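NAD nucleotidase (Haemophilus influenzae, PDB 3ZTV) hydrolyses NAD as a periplasmic, zinc-dependent pyrophosphatase and nucleotidase, releasing adenosine and nicotinamide riboside and acting on a broad range of adenosine and nicotinamide nucleotides. Local coordinates at residues Ile386-Ile391 / Gln407-Val412; Gly464-Gly469 / Ser565-Asn570; Tyr427-Phe432 / Glu547-Phe552. All coordinates share one frame; numbering follows the deposited sequence.

Contact 1: Ile386-Ile391 / Gln407-Val412; sequences IATRFI and QNAGGV. With ADN (adenosine), chain D.
Thr388 lies across Gln407 and Val412 at about a right angle to each, and its two branches divide the work. Here helix 386-396 of the 5'-nucleotidase C-terminal domain packs on the end of strand 404-408 and on the 3-10 turn that follows, whose other side lines the adenosine pocket. The methyl branch of Thr388 is anti to the backbone N, where CG2 rests 3.4 Å from Gln407 O and also touches Gln407 CG. OG1 is packed tightly, 3.2 Å from Val412 CG2, and its polar partner is Ser385 OG, in the residue just before the helix begins. A beta-branched threonine suits this place, because it offers a methyl to the strand while its hydroxyl is bonded to Ser385 at the helix start.

One turn on, Ile391 slides past Val412 in the opposite direction, with Ile391 CG1 3.8 Å from Val412 CG1. Ile391 CG2 meets the amide of Gln407, whose chain bends at chi2 (72°) and whose OE1 is bonded to Asn514 ND2.

The next strand residue, Asn408, starts away from the helix. Its OD1 is also bonded to Asn514 ND2, a second-shell link that leaves Asn408 ND2 turned to the nucleoside. ND2 gives an almost perfectly straight bond (179°) to adenosine N3 at 3.1 Å and a weak one to O2' at 3.3 Å. Gly410 and Gly411 present bare backbone to the ligand: Gly410 CA stands 3.4 Å from O2', and Gly411 CA 3.6 Å from N3.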
loop_
_atom_site.group_PDB
_atom_site.type_symbol
_atom_site.label_atom_id
_atom_site.label_comp_id
_atom_site.label_asym_id
_atom_site.label_seq_id
_atom_site.Cartn_x
_atom_site.Cartn_y
_atom_site.Cartn_z
ATOM N N ILE A 386 1.240 39.880 23.488
ATOM C CA ILE A 386 2.248 38.834 23.619
ATOM C C ILE A 386 1.603 37.538 24.117
ATOM O O ILE A 386 2.019 36.439 23.741
ATOM C CB ILE A 386 3.403 39.256 24.563
ATOM C CG1 ILE A 386 4.114 40.499 24.010
ATOM C CG2 ILE A 386 4.399 38.121 24.722
ATOM C CD1 ILE A 386 5.213 41.043 24.919
ATOM N N ALA A 387 0.575 37.669 24.949
ATOM C CA ALA A 387 -0.153 36.500 25.433
ATOM C C ALA A 387 -0.752 35.688 24.281
ATOM O O ALA A 387 -0.799 34.462 24.350
ATOM C CB ALA A 387 -1.228 36.902 26.444
ATOM N N THR A 388 -1.182 36.364 23.219
ATOM C CA THR A 388 -1.701 35.663 22.044
ATOM C C THR A 388 -0.597 34.890 21.321
ATOM O O THR A 388 -0.813 33.757 20.875
ATOM C CB THR A 388 -2.421 36.617 21.076
ATOM O OG1 THR A 388 -3.497 37.263 21.768
ATOM C CG2 THR A 388 -2.982 35.848 19.889
ATOM N N ARG A 389 0.590 35.488 21.204
ATOM C CA ARG A 389 1.743 34.762 20.667
ATOM C C ARG A 389 2.010 33.503 21.497
ATOM O O ARG A 389 2.262 32.431 20.948
ATOM C CB ARG A 389 2.985 35.664 20.593
ATOM C CG ARG A 389 4.218 35.013 19.976
ATOM C CD ARG A 389 5.147 34.456 21.038
ATOM N NE ARG A 389 6.282 33.723 20.475
ATOM C CZ ARG A 389 7.524 34.193 20.388
ATOM N NH1 ARG A 389 7.816 35.415 20.814
ATOM N NH2 ARG A 389 8.478 33.434 19.869
ATOM N N PHE A 390 1.942 33.630 22.818
ATOM C CA PHE A 390 2.087 32.483 23.705
ATOM C C PHE A 390 1.079 31.375 23.362
ATOM O O PHE A 390 1.444 30.204 23.222
ATOM C CB PHE A 390 1.899 32.939 25.152
ATOM C CG PHE A 390 2.265 31.906 26.173
ATOM C CD1 PHE A 390 2.992 30.785 25.821
ATOM C CD2 PHE A 390 1.895 32.069 27.499
ATOM C CE1 PHE A 390 3.327 29.841 26.762
ATOM C CE2 PHE A 390 2.228 31.126 28.447
ATOM C CZ PHE A 390 2.949 30.008 28.078
ATOM N N ILE A 391 -0.191 31.743 23.243
ATOM C CA ILE A 391 -1.209 30.755 22.912
ATOM C C ILE A 391 -0.909 30.113 21.555
ATOM O O ILE A 391 -1.036 28.896 21.392
ATOM C CB ILE A 391 -2.635 31.347 22.956
ATOM C CG1 ILE A 391 -2.958 31.832 24.374
ATOM C CG2 ILE A 391 -3.649 30.308 22.499
ATOM C CD1 ILE A 391 -2.748 30.789 25.424
ATOM N N GLN A 407 -3.363 32.709 15.794
ATOM C CA GLN A 407 -4.375 32.849 16.850
ATOM C C GLN A 407 -4.884 34.288 16.864
ATOM O O GLN A 407 -4.108 35.233 16.699
ATOM C CB GLN A 407 -3.782 32.469 18.220
ATOM C CG GLN A 407 -4.706 32.684 19.428
ATOM C CD GLN A 407 -5.849 31.676 19.517
ATOM O OE1 GLN A 407 -5.970 30.773 18.700
ATOM N NE2 GLN A 407 -6.693 31.839 20.528
ATOM N N ASN A 408 -6.188 34.463 17.052
ATOM C CA ASN A 408 -6.779 35.799 17.142
ATOM C C ASN A 408 -6.682 36.366 18.562
ATOM O O ASN A 408 -6.900 35.649 19.540
ATOM C CB ASN A 408 -8.242 35.778 16.678
ATOM C CG ASN A 408 -9.127 34.923 17.569
ATOM O OD1 ASN A 408 -8.871 33.736 17.768
ATOM N ND2 ASN A 408 -10.167 35.536 18.123
ATOM N N ALA A 409 -6.365 37.657 18.671
ATOM C CA ALA A 409 -6.151 38.316 19.963
ATOM C C ALA A 409 -7.364 38.262 20.897
ATOM O O ALA A 409 -7.213 38.284 22.115
ATOM C CB ALA A 409 -5.705 39.768 19.754
ATOM N N GLY A 410 -8.560 38.197 20.326
ATOM C CA GLY A 410 -9.773 38.134 21.122
ATOM C C GLY A 410 -9.939 36.813 21.848
ATOM O O GLY A 410 -10.820 36.668 22.700
ATOM N N GLY A 411 -9.098 35.841 21.512
ATOM C CA GLY A 411 -9.163 34.531 22.130
ATOM C C GLY A 411 -8.408 34.477 23.443
ATOM O O GLY A 411 -8.352 33.433 24.096
ATOM N N VAL A 412 -7.811 35.605 23.826
ATOM C CA VAL A 412 -7.078 35.715 25.083
ATOM C C VAL A 412 -7.614 36.915 25.876
ATOM O O VAL A 412 -7.531 38.060 25.425
ATOM C CB VAL A 412 -5.549 35.814 24.842
ATOM C CG1 VAL A 412 -5.127 34.835 23.751
ATOM C CG2 VAL A 412 -5.143 37.227 24.460
HETATM O "O5'" ADN D . -16.306 39.410 22.204
HETATM C "C5'" ADN D . -16.294 38.854 20.888
HETATM C "C4'" ADN D . -14.852 38.568 20.488
HETATM O "O4'" ADN D . -14.319 37.509 21.288
HETATM C "C3'" ADN D . -14.714 38.116 19.048
HETATM O "O3'" ADN D . -14.513 39.228 18.171
HETATM C "C2'" ADN D . -13.495 37.213 19.087
HETATM O "O2'" ADN D . -12.291 37.968 18.903
HETATM C "C1'" ADN D . -13.495 36.652 20.496
HETATM N N9 ADN D . -14.074 35.290 20.482
HETATM C C8 ADN D . -15.364 34.946 20.665
HETATM N N7 ADN D . -15.519 33.595 20.585
HETATM C C5 ADN D . -14.302 33.060 20.339
HETATM C C6 ADN D . -13.728 31.709 20.143
HETATM N N6 ADN D . -14.491 30.592 20.178
HETATM N N1 ADN D . -12.403 31.618 19.919
HETATM C C2 ADN D . -11.605 32.700 19.876
HETATM N N3 ADN D . -12.053 33.952 20.045
HETATM C C4 ADN D . -13.363 34.186 20.281
#

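Contact 2: Gly464-Gly469 / Ser565-Asn570; sequences GAFPYG and SNVKFN. With ADN (adenosine), chain D.
Ser565 OG, hydrogen-bonded to Glu383 O and weakly to Val567 N at 3.4 Å, rests beside Tyr468, whose CE2 comes within 3.6 Å. The same ring meets Ser565 O at its edge and in its plane, 3.5 Å from Tyr468 CD2. At its far end the tyrosine is tied down as well, since OH bonds Arg373 O and Ser385 N; a long, flat side chain with a polar tip can thus pack along its ring and still satisfy its hydroxyl.

The contact joins two beta-sheets of the C-terminal region: strand 467-470 borders the one containing 404-408, and strand 567-570 borders the one containing 472-477. Val567 puts its two methyls against two different rings, CG2 3.5 Å from Tyr468 CD2 and CG1 against Phe466 CE1. Phe466 CG is anti to the backbone N, and the ring turns its edge to the face of Phe569 in a T-shaped pair, with centroids 5.2 Å apart and planes at 80°. At the start of the same segment, Gly464 O lies 3.3 Å from adenosine O2'.

A water bridges the backbones, donating to Asn566 O at 3.0 Å and weakly accepting from Gly469 N. The chemistry implies a join carried mainly by interlocked aromatic and valine side chains, with the water supplying a polar link between the two backbones.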
loop_
_atom_site.group_PDB
_atom_site.type_symbol
_atom_site.label_atom_id
_atom_site.label_comp_id
_atom_site.label_asym_id
_atom_site.label_seq_id
_atom_site.Cartn_x
_atom_site.Cartn_y
_atom_site.Cartn_z
ATOM N N GLY A 464 -10.694 42.027 18.276
ATOM C CA GLY A 464 -10.286 40.691 18.679
ATOM C C GLY A 464 -9.804 39.818 17.532
ATOM O O GLY A 464 -9.241 38.746 17.761
ATOM N N ALA A 465 -10.025 40.265 16.298
ATOM C CA ALA A 465 -9.571 39.514 15.127
ATOM C C ALA A 465 -8.064 39.623 14.884
ATOM O O ALA A 465 -7.502 38.848 14.109
ATOM C CB ALA A 465 -10.330 39.959 13.883
ATOM N N PHE A 466 -7.403 40.580 15.523
ATOM C CA PHE A 466 -6.011 40.854 15.179
ATOM C C PHE A 466 -5.144 39.608 15.373
ATOM O O PHE A 466 -5.156 39.009 16.446
ATOM C CB PHE A 466 -5.461 42.038 15.974
ATOM C CG PHE A 466 -4.240 42.642 15.352
ATOM C CD1 PHE A 466 -2.984 42.117 15.608
ATOM C CD2 PHE A 466 -4.358 43.716 14.479
ATOM C CE1 PHE A 466 -1.856 42.660 15.017
ATOM C CE2 PHE A 466 -3.234 44.261 13.882
ATOM C CZ PHE A 466 -1.980 43.729 14.156
ATOM N N PRO A 467 -4.378 39.213 14.333
ATOM C CA PRO A 467 -3.680 37.924 14.337
ATOM C C PRO A 467 -2.248 37.963 14.866
ATOM O O PRO A 467 -1.495 38.899 14.581
ATOM C CB PRO A 467 -3.660 37.555 12.854
ATOM C CG PRO A 467 -3.491 38.880 12.171
ATOM C CD PRO A 467 -4.288 39.871 13.014
ATOM N N TYR A 468 -1.889 36.940 15.629
ATOM C CA TYR A 468 -0.514 36.728 16.076
ATOM C C TYR A 468 -0.187 35.269 15.815
ATOM O O TYR A 468 -1.070 34.410 15.895
ATOM C CB TYR A 468 -0.360 37.018 17.571
ATOM C CG TYR A 468 -0.609 38.458 17.975
ATOM C CD1 TYR A 468 -1.903 38.953 18.111
ATOM C CD2 TYR A 468 0.452 39.320 18.233
ATOM C CE1 TYR A 468 -2.132 40.268 18.489
ATOM C CE2 TYR A 468 0.229 40.640 18.609
ATOM C CZ TYR A 468 -1.063 41.107 18.736
ATOM O OH TYR A 468 -1.305 42.416 19.115
ATOM N N GLY A 469 1.072 34.978 15.510
ATOM C CA GLY A 469 1.464 33.633 15.127
ATOM C C GLY A 469 2.690 33.064 15.820
ATOM O O GLY A 469 3.450 33.770 16.496
ATOM N N SER A 565 5.921 39.584 20.370
ATOM C CA SER A 565 4.683 38.961 19.919
ATOM C C SER A 565 4.734 38.417 18.492
ATOM O O SER A 565 3.703 38.003 17.960
ATOM C CB SER A 565 3.556 39.981 19.997
ATOM O OG SER A 565 3.793 41.023 19.063
ATOM N N ASN A 566 5.912 38.430 17.865
ATOM C CA ASN A 566 6.052 38.024 16.457
ATOM C C ASN A 566 5.308 38.952 15.487
ATOM O O ASN A 566 5.035 38.585 14.340
ATOM C CB ASN A 566 5.615 36.565 16.227
ATOM C CG ASN A 566 6.681 35.552 16.621
ATOM O OD1 ASN A 566 6.392 34.356 16.778
ATOM N ND2 ASN A 566 7.919 36.014 16.776
ATOM N N VAL A 567 4.971 40.150 15.953
ATOM C CA VAL A 567 4.301 41.139 15.117
ATOM C C VAL A 567 4.919 42.525 15.295
ATOM O O VAL A 567 5.074 43.005 16.423
ATOM C CB VAL A 567 2.790 41.236 15.434
ATOM C CG1 VAL A 567 2.157 42.340 14.606
ATOM C CG2 VAL A 567 2.105 39.903 15.169
ATOM N N LYS A 568 5.278 43.153 14.179
ATOM C CA LYS A 568 5.636 44.568 14.187
ATOM C C LYS A 568 4.561 45.327 13.431
ATOM O O LYS A 568 4.432 45.199 12.216
ATOM C CB LYS A 568 7.010 44.833 13.559
ATOM C CG LYS A 568 7.370 46.324 13.549
ATOM C CD LYS A 568 8.819 46.594 13.166
ATOM C CE LYS A 568 9.086 48.094 13.130
ATOM N NZ LYS A 568 10.524 48.418 12.919
ATOM N N PHE A 569 3.783 46.113 14.163
ATOM C CA PHE A 569 2.666 46.831 13.575
ATOM C C PHE A 569 2.915 48.332 13.637
ATOM O O PHE A 569 3.037 48.912 14.719
ATOM C CB PHE A 569 1.361 46.469 14.295
ATOM C CG PHE A 569 0.135 47.093 13.687
ATOM C CD1 PHE A 569 -0.316 46.690 12.442
ATOM C CD2 PHE A 569 -0.574 48.077 14.362
ATOM C CE1 PHE A 569 -1.439 47.258 11.872
ATOM C CE2 PHE A 569 -1.706 48.652 13.793
ATOM C CZ PHE A 569 -2.139 48.238 12.551
ATOM N N ASN A 570 3.001 48.949 12.466
ATOM C CA ASN A 570 3.264 50.377 12.379
ATOM C C ASN A 570 1.942 51.135 12.364
ATOM O O ASN A 570 1.264 51.193 11.344
ATOM C CB ASN A 570 4.091 50.688 11.128
ATOM C CG ASN A 570 5.358 49.845 11.037
ATOM O OD1 ASN A 570 5.651 49.248 9.998
ATOM N ND2 ASN A 570 6.116 49.793 12.130
HETATM O "O5'" ADN D . -16.306 39.410 22.204
HETATM C "C5'" ADN D . -16.294 38.854 20.888
HETATM C "C4'" ADN D . -14.852 38.568 20.488
HETATM O "O4'" ADN D . -14.319 37.509 21.288
HETATM C "C3'" ADN D . -14.714 38.116 19.048
HETATM O "O3'" ADN D . -14.513 39.228 18.171
HETATM C "C2'" ADN D . -13.495 37.213 19.087
HETATM O "O2'" ADN D . -12.291 37.968 18.903
HETATM C "C1'" ADN D . -13.495 36.652 20.496
HETATM N N9 ADN D . -14.074 35.290 20.482
HETATM C C8 ADN D . -15.364 34.946 20.665
HETATM N N7 ADN D . -15.519 33.595 20.585
HETATM C C5 ADN D . -14.302 33.060 20.339
HETATM C C6 ADN D . -13.728 31.709 20.143
HETATM N N6 ADN D . -14.491 30.592 20.178
HETATM N N1 ADN D . -12.403 31.618 19.919
HETATM C C2 ADN D . -11.605 32.700 19.876
HETATM N N3 ADN D . -12.053 33.952 20.045
HETATM C C4 ADN D . -13.363 34.186 20.281
HETATM O O HOH W 1 2.992 36.469 13.938
#

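Contact 3: Tyr427-Phe432 / Glu547-Phe552; sequences YTFLPF and ESFIKF. With ADN (adenosine), chain D.
Tyr427 reaches Glu547 with its tip, although its CB does not point at the facing helix. From CB, CG is anti to the carbonyl carbon, and farther along the ring CE1 brushes Ile550 CD1 at 4.1 Å. CE1 and CZ both lie near Glu547 OE2, and OH ends the chain by donating to OE2 over a short 2.5 Å, on its anti side and 21° out of the carboxylate plane. Tyrosine suits this place: its rigid ring packs on Ile550 while its hydroxyl reaches the carboxylate. The Glu547 chain bends at chi2, turning CD aside; OE1 bonds Thr79 OG1 in the calcineurin-like phosphoesterase region.

Beside this bond, helices 423-429 and 545-555 pack through aromatics. Phe429 sends its edge toward the face of Phe549 in an offset edge-to-face pair, planes at 62° and centroids 5.1 Å apart. Leu430, just past helix 423-429, crosses Phe549 at about a right angle, Leu430 CD1 4.0 Å from Phe549 CB. Phe432 follows, its ring centre 3.7 Å from adenosine C5.

Apolar ring packing thus sits beside one buried carboxylate held at both oxygens. The short Tyr427 bond is consistent with a charged acceptor, and Thr79 links this packing to the metal-binding half of the enzyme.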
loop_
_atom_site.group_PDB
_atom_site.type_symbol
_atom_site.label_atom_id
_atom_site.label_comp_id
_atom_site.label_asym_id
_atom_site.label_seq_id
_atom_site.Cartn_x
_atom_site.Cartn_y
_atom_site.Cartn_z
ATOM N N TYR A 427 -7.662 26.368 31.877
ATOM C CA TYR A 427 -9.066 26.466 31.507
ATOM C C TYR A 427 -9.635 27.859 31.789
ATOM O O TYR A 427 -10.628 28.260 31.192
ATOM C CB TYR A 427 -9.880 25.370 32.196
ATOM C CG TYR A 427 -9.770 24.029 31.500
ATOM C CD1 TYR A 427 -8.707 23.168 31.749
ATOM C CD2 TYR A 427 -10.732 23.633 30.584
ATOM C CE1 TYR A 427 -8.613 21.943 31.105
ATOM C CE2 TYR A 427 -10.646 22.421 29.937
ATOM C CZ TYR A 427 -9.588 21.578 30.200
ATOM O OH TYR A 427 -9.517 20.369 29.546
ATOM N N THR A 428 -8.981 28.596 32.685
ATOM C CA THR A 428 -9.317 29.996 32.932
ATOM C C THR A 428 -8.769 30.897 31.827
ATOM O O THR A 428 -9.451 31.827 31.384
ATOM C CB THR A 428 -8.754 30.469 34.288
ATOM O OG1 THR A 428 -9.368 29.721 35.343
ATOM C CG2 THR A 428 -9.024 31.956 34.499
ATOM N N PHE A 429 -7.539 30.625 31.397
ATOM C CA PHE A 429 -6.905 31.381 30.320
ATOM C C PHE A 429 -7.720 31.263 29.032
ATOM O O PHE A 429 -7.836 32.223 28.270
ATOM C CB PHE A 429 -5.490 30.856 30.040
ATOM C CG PHE A 429 -4.493 31.133 31.132
ATOM C CD1 PHE A 429 -4.685 32.164 32.034
ATOM C CD2 PHE A 429 -3.347 30.359 31.242
ATOM C CE1 PHE A 429 -3.755 32.413 33.032
ATOM C CE2 PHE A 429 -2.421 30.604 32.237
ATOM C CZ PHE A 429 -2.628 31.633 33.132
ATOM N N LEU A 430 -8.268 30.072 28.797
ATOM C CA LEU A 430 -8.888 29.722 27.522
ATOM C C LEU A 430 -10.269 29.139 27.761
ATOM O O LEU A 430 -10.411 27.923 27.918
ATOM C CB LEU A 430 -8.020 28.694 26.809
ATOM C CG LEU A 430 -6.610 29.182 26.490
ATOM C CD1 LEU A 430 -5.687 28.004 26.250
ATOM C CD2 LEU A 430 -6.613 30.129 25.298
ATOM N N PRO A 431 -11.293 30.005 27.786
ATOM C CA PRO A 431 -12.650 29.618 28.181
ATOM C C PRO A 431 -13.587 29.249 27.030
ATOM O O PRO A 431 -14.737 28.893 27.297
ATOM C CB PRO A 431 -13.166 30.888 28.854
ATOM C CG PRO A 431 -12.534 31.983 28.060
ATOM C CD PRO A 431 -11.158 31.469 27.659
ATOM N N PHE A 432 -13.122 29.322 25.787
ATOM C CA PHE A 432 -14.021 29.184 24.640
ATOM C C PHE A 432 -14.229 27.754 24.136
ATOM O O PHE A 432 -15.157 27.492 23.364
ATOM C CB PHE A 432 -13.559 30.078 23.491
ATOM C CG PHE A 432 -13.712 31.545 23.768
ATOM C CD1 PHE A 432 -14.971 32.107 23.917
ATOM C CD2 PHE A 432 -12.601 32.363 23.869
ATOM C CE1 PHE A 432 -15.114 33.463 24.167
ATOM C CE2 PHE A 432 -12.736 33.717 24.117
ATOM C CZ PHE A 432 -13.995 34.267 24.269
ATOM N N GLU A 547 -5.965 22.151 26.957
ATOM C CA GLU A 547 -5.073 21.001 27.060
ATOM C C GLU A 547 -3.738 21.240 26.339
ATOM O O GLU A 547 -2.697 20.773 26.794
ATOM C CB GLU A 547 -5.763 19.721 26.570
ATOM C CG GLU A 547 -6.966 19.311 27.430
ATOM C CD GLU A 547 -6.581 18.887 28.839
ATOM O OE1 GLU A 547 -5.406 18.547 29.064
ATOM O OE2 GLU A 547 -7.465 18.885 29.729
ATOM N N SER A 548 -3.765 21.989 25.241
ATOM C CA SER A 548 -2.521 22.381 24.568
ATOM C C SER A 548 -1.660 23.248 25.487
ATOM O O SER A 548 -0.437 23.082 25.571
ATOM C CB SER A 548 -2.831 23.152 23.286
ATOM O OG SER A 548 -3.497 22.335 22.340
ATOM N N PHE A 549 -2.309 24.170 26.190
ATOM C CA PHE A 549 -1.608 25.034 27.124
ATOM C C PHE A 549 -0.969 24.215 28.236
ATOM O O PHE A 549 0.186 24.434 28.587
ATOM C CB PHE A 549 -2.536 26.099 27.699
ATOM C CG PHE A 549 -1.799 27.241 28.337
ATOM C CD1 PHE A 549 -1.203 27.087 29.575
ATOM C CD2 PHE A 549 -1.652 28.446 27.673
ATOM C CE1 PHE A 549 -0.505 28.125 30.156
ATOM C CE2 PHE A 549 -0.954 29.488 28.252
ATOM C CZ PHE A 549 -0.379 29.322 29.495
ATOM N N ILE A 550 -1.714 23.255 28.779
ATOM C CA ILE A 550 -1.169 22.349 29.788
ATOM C C ILE A 550 0.064 21.575 29.280
ATOM O O ILE A 550 1.075 21.480 29.978
ATOM C CB ILE A 550 -2.253 21.383 30.308
ATOM C CG1 ILE A 550 -3.244 22.141 31.190
ATOM C CG2 ILE A 550 -1.635 20.223 31.065
ATOM C CD1 ILE A 550 -4.571 21.422 31.353
ATOM N N LYS A 551 -0.012 21.027 28.069
ATOM C CA LYS A 551 1.150 20.338 27.494
ATOM C C LYS A 551 2.368 21.256 27.394
ATOM O O LYS A 551 3.502 20.842 27.651
ATOM C CB LYS A 551 0.837 19.807 26.099
ATOM C CG LYS A 551 -0.164 18.686 26.047
ATOM C CD LYS A 551 -0.239 18.148 24.628
ATOM C CE LYS A 551 -1.367 17.152 24.478
ATOM N NZ LYS A 551 -1.423 16.600 23.093
ATOM N N PHE A 552 2.138 22.494 26.977
ATOM C CA PHE A 552 3.225 23.454 26.826
ATOM C C PHE A 552 3.933 23.693 28.158
ATOM O O PHE A 552 5.163 23.696 28.224
ATOM C CB PHE A 552 2.706 24.762 26.226
ATOM C CG PHE A 552 3.784 25.771 25.936
ATOM C CD1 PHE A 552 4.190 26.661 26.913
ATOM C CD2 PHE A 552 4.381 25.833 24.687
ATOM C CE1 PHE A 552 5.181 27.590 26.660
ATOM C CE2 PHE A 552 5.369 26.766 24.423
ATOM C CZ PHE A 552 5.767 27.646 25.414
HETATM O "O5'" ADN D . -16.306 39.410 22.204
HETATM C "C5'" ADN D . -16.294 38.854 20.888
HETATM C "C4'" ADN D . -14.852 38.568 20.488
HETATM O "O4'" ADN D . -14.319 37.509 21.288
HETATM C "C3'" ADN D . -14.714 38.116 19.048
HETATM O "O3'" ADN D . -14.513 39.228 18.171
HETATM C "C2'" ADN D . -13.495 37.213 19.087
HETATM O "O2'" ADN D . -12.291 37.968 18.903
HETATM C "C1'" ADN D . -13.495 36.652 20.496
HETATM N N9 ADN D . -14.074 35.290 20.482
HETATM C C8 ADN D . -15.364 34.946 20.665
HETATM N N7 ADN D . -15.519 33.595 20.585
HETATM C C5 ADN D . -14.302 33.060 20.339
HETATM C C6 ADN D . -13.728 31.709 20.143
HETATM N N6 ADN D . -14.491 30.592 20.178
HETATM N N1 ADN D . -12.403 31.618 19.919
HETATM C C2 ADN D . -11.605 32.700 19.876
HETATM N N3 ADN D . -12.053 33.952 20.045
HETATM C C4 ADN D . -13.363 34.186 20.281
#

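Overall arrangement
Contact 1 is buried throughout, whereas Asn566 in contact 2 and Tyr427 and Phe429 in contact 3 are partly exposed. Contact 1 sits between the others: strand 404-408 neighbours strand 467-470 of contact 2, where Gln407 N and Tyr468 O are probably hydrogen-bonded, and Phe390 and Ile391 on helix 386-396 pack against Phe549 of contact 3. Contacts 2 and 3 do not touch, their nearest atoms being about 9 Å apart. Contact 1 is mostly aliphatic, with a threonine and a glutamine; contact 2 joins two sheets through aromatics and a water; contact 3 adds a buried carboxylate. Adenosine is approached by polar groups and backbone in contact 1, backbone in contact 2 and a ring face in contact 3.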